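Local coordinates for protein lactococcal phage P2 ORF15 (Lactococcus phage p2, PDB 2WZP) that probably forms the distal tail (Dit) ring at the end of the phage tail, a central hub of the baseplate that the virus uses to attach to its lactococcal host, at residues M[47-51]-M[52-56]. Numbering follows the deposited sequence.
Sequences WDVTN and GKVRF
The tight connection between strands 46-48 and 54-57, the outermost strands, within this chain, of an antiparallel sheet in the N-terminal domain, begins with an Asx turn at Asp48, widened to an Asx motif by Asn51 N. A chi1 of -173° turns the Asp48 carboxylate away from its own backbone N and over the N-H groups that follow, and its OD2 accepts from Thr50 N and Asn51 N, both 3.0 Å away and both on the same face of the carboxylate. Its other oxygen, OD1, takes a longer bond from Asn51 ND2 (3.2 Å), an amide nitrogen that also reaches Gln32 OE1. The main-chain Asp48 O closes the loop by receiving Gly52 N at 2.9 Å, although this bond is bent (138° at the hydrogen). Farther along, Phe56 N donates to Val49 O, also at 2.9 Å, tying the start of the turn to the returning strand.

Side chains continue the same join. Val49 CG2 lies over one face of the Phe56 ring, 4.0 Å from its centroid, in a CH-pi contact, while Phe91 stacks with that ring. Val54 CG2 comes within 3.8 Å of Trp47 CZ3, and both residues meet Phe110 of helix 100-115. On the more exposed flank, Arg55 is extended from CG to NE, running back beside Thr50 and Asn51; its NE gives a nearly linear bond to Gly52 O, in the plane of both groups. Asn51 CA sits over one guanidinium face, and Phe96 makes a cation-pi contact with Arg55.

Thus one carboxylate gathers two main-chain N-H groups and a side-chain amide, and Arg55 NE takes up Gly52 O, so several polar groups of the turn find partners within it, while Val49, Val54 and Phe56, all buried, join the turn to helix 100-115 and the sheet.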
ATOM      1  N   TRP M  47     -13.723  -7.171 -37.826  1.00 30.21           N
ATOM      2  CA  TRP M  47     -14.182  -7.516 -36.502  1.00 29.28           C
ATOM      3  C   TRP M  47     -14.714  -6.244 -35.924  1.00 33.35           C
ATOM      4  O   TRP M  47     -13.951  -5.294 -35.835  1.00 33.26           O
ATOM      5  CB  TRP M  47     -13.006  -8.009 -35.663  1.00 27.97           C
ATOM      6  CG  TRP M  47     -12.585  -9.402 -36.000  1.00 28.75           C
ATOM      7  CD1 TRP M  47     -11.703  -9.781 -36.967  1.00 31.44           C
ATOM      8  CD2 TRP M  47     -13.064 -10.611 -35.390  1.00 28.43           C
ATOM      9  NE1 TRP M  47     -11.577 -11.147 -36.980  1.00 31.00           N
ATOM     10  CE2 TRP M  47     -12.400 -11.686 -36.021  1.00 32.46           C
ATOM     11  CE3 TRP M  47     -13.970 -10.889 -34.345  1.00 29.32           C
ATOM     12  CZ2 TRP M  47     -12.615 -13.024 -35.649  1.00 31.69           C
ATOM     13  CZ3 TRP M  47     -14.184 -12.213 -33.975  1.00 30.82           C
ATOM     14  CH2 TRP M  47     -13.506 -13.263 -34.615  1.00 31.60           C
ATOM     15  N   ASP M  48     -16.021  -6.177 -35.583  1.00 31.15           N
ATOM     16  CA  ASP M  48     -16.572  -4.971 -34.943  1.00 30.85           C
ATOM     17  C   ASP M  48     -16.188  -5.038 -33.458  1.00 33.49           C
ATOM     18  O   ASP M  48     -16.856  -5.730 -32.681  1.00 33.48           O
ATOM     19  CB  ASP M  48     -18.102  -4.865 -35.098  1.00 32.11           C
ATOM     20  CG  ASP M  48     -18.696  -3.550 -34.603  1.00 39.86           C
ATOM     21  OD1 ASP M  48     -19.780  -3.170 -35.083  1.00 42.08           O
ATOM     22  OD2 ASP M  48     -18.065  -2.891 -33.760  1.00 43.83           O
ATOM     23  N   VAL M  49     -15.128  -4.316 -33.064  1.00 26.97           N
ATOM     24  CA  VAL M  49     -14.677  -4.360 -31.670  1.00 25.59           C
ATOM     25  C   VAL M  49     -15.361  -3.354 -30.721  1.00 29.35           C
ATOM     26  O   VAL M  49     -14.858  -3.023 -29.647  1.00 28.75           O
ATOM     27  CB  VAL M  49     -13.141  -4.544 -31.498  1.00 27.84           C
ATOM     28  CG1 VAL M  49     -12.677  -5.835 -32.198  1.00 26.91           C
ATOM     29  CG2 VAL M  49     -12.369  -3.331 -31.999  1.00 26.96           C
ATOM     30  N   THR M  50     -16.556  -2.919 -31.116  1.00 27.80           N
ATOM     31  CA  THR M  50     -17.392  -2.007 -30.343  1.00 28.52           C
ATOM     32  C   THR M  50     -18.729  -2.696 -30.053  1.00 34.86           C
ATOM     33  O   THR M  50     -19.209  -2.643 -28.923  1.00 36.11           O
ATOM     34  CB  THR M  50     -17.526  -0.653 -31.074  1.00 30.94           C
ATOM     35  OG1 THR M  50     -16.226  -0.100 -31.232  1.00 30.34           O
ATOM     36  CG2 THR M  50     -18.356   0.340 -30.312  1.00 25.28           C
ATOM     37  N   ASN M  51     -19.289  -3.389 -31.059  1.00 31.39           N
ATOM     38  CA  ASN M  51     -20.593  -4.042 -30.984  1.00 30.82           C
ATOM     39  C   ASN M  51     -20.616  -5.559 -31.188  1.00 35.84           C
ATOM     40  O   ASN M  51     -21.674  -6.165 -31.008  1.00 37.19           O
ATOM     41  CB  ASN M  51     -21.552  -3.376 -31.971  1.00 27.02           C
ATOM     42  CG  ASN M  51     -21.574  -1.876 -31.866  1.00 43.02           C
ATOM     43  OD1 ASN M  51     -21.927  -1.294 -30.830  1.00 39.33           O
ATOM     44  ND2 ASN M  51     -21.142  -1.224 -32.930  1.00 30.93           N
ATOM     45  N   GLY M  52     -19.499  -6.150 -31.606  1.00 30.51           N
ATOM     46  CA  GLY M  52     -19.416  -7.582 -31.869  1.00 29.88           C
ATOM     47  C   GLY M  52     -19.242  -8.458 -30.648  1.00 35.77           C
ATOM     48  O   GLY M  52     -19.391  -8.002 -29.510  1.00 37.03           O
ATOM     49  N   LYS M  53     -18.901  -9.728 -30.882  1.00 31.53           N
ATOM     50  CA  LYS M  53     -18.726 -10.728 -29.831  1.00 31.00           C
ATOM     51  C   LYS M  53     -17.349 -10.647 -29.190  1.00 32.62           C
ATOM     52  O   LYS M  53     -17.129 -11.191 -28.111  1.00 31.14           O
ATOM     53  CB  LYS M  53     -19.039 -12.133 -30.359  1.00 33.31           C
ATOM     54  CG  LYS M  53     -20.466 -12.260 -30.897  1.00 38.35           C
ATOM     55  CD  LYS M  53     -21.315 -13.237 -30.100  1.00 41.63           C
ATOM     56  CE  LYS M  53     -22.440 -13.747 -30.957  1.00 50.12           C
ATOM     57  NZ  LYS M  53     -23.076 -14.947 -30.359  1.00 70.26           N
ATOM     58  N   VAL M  54     -16.426  -9.959 -29.870  1.00 28.74           N
ATOM     59  CA  VAL M  54     -15.075  -9.666 -29.413  1.00 27.67           C
ATOM     60  C   VAL M  54     -15.028  -8.130 -29.386  1.00 31.72           C
ATOM     61  O   VAL M  54     -15.241  -7.502 -30.432  1.00 30.66           O
ATOM     62  CB  VAL M  54     -13.998 -10.268 -30.353  1.00 31.45           C
ATOM     63  CG1 VAL M  54     -12.621  -9.698 -30.036  1.00 31.81           C
ATOM     64  CG2 VAL M  54     -13.968 -11.780 -30.253  1.00 31.24           C
ATOM     65  N   ARG M  55     -14.782  -7.530 -28.191  1.00 28.66           N
ATOM     66  CA  ARG M  55     -14.719  -6.070 -28.011  1.00 27.41           C
ATOM     67  C   ARG M  55     -13.442  -5.549 -27.368  1.00 31.26           C
ATOM     68  O   ARG M  55     -12.818  -6.241 -26.557  1.00 30.56           O
ATOM     69  CB  ARG M  55     -15.923  -5.584 -27.202  1.00 24.38           C
ATOM     70  CG  ARG M  55     -17.240  -5.898 -27.865  1.00 25.92           C
ATOM     71  CD  ARG M  55     -18.389  -5.283 -27.133  1.00 28.75           C
ATOM     72  NE  ARG M  55     -19.616  -6.005 -27.444  1.00 42.04           N
ATOM     73  CZ  ARG M  55     -20.787  -5.751 -26.880  1.00 57.75           C
ATOM     74  NH1 ARG M  55     -20.904  -4.775 -25.990  1.00 51.31           N
ATOM     75  NH2 ARG M  55     -21.856  -6.454 -27.220  1.00 47.34           N
ATOM     76  N   PHE M  56     -13.090  -4.292 -27.703  1.00 29.12           N
ATOM     77  CA  PHE M  56     -11.948  -3.560 -27.149  1.00 29.30           C
ATOM     78  C   PHE M  56     -12.503  -2.455 -26.284  1.00 36.76           C
ATOM     79  O   PHE M  56     -13.438  -1.756 -26.694  1.00 37.30           O
ATOM     80  CB  PHE M  56     -11.106  -2.907 -28.250  1.00 30.55           C
ATOM     81  CG  PHE M  56     -10.143  -3.755 -29.042  1.00 31.93           C
ATOM     82  CD1 PHE M  56     -10.010  -5.128 -28.789  1.00 33.96           C
ATOM     83  CD2 PHE M  56      -9.368  -3.189 -30.046  1.00 33.47           C
ATOM     84  CE1 PHE M  56      -9.142  -5.912 -29.544  1.00 34.36           C
ATOM     85  CE2 PHE M  56      -8.484  -3.973 -30.792  1.00 36.51           C
ATOM     86  CZ  PHE M  56      -8.386  -5.329 -30.540  1.00 34.60           C
TER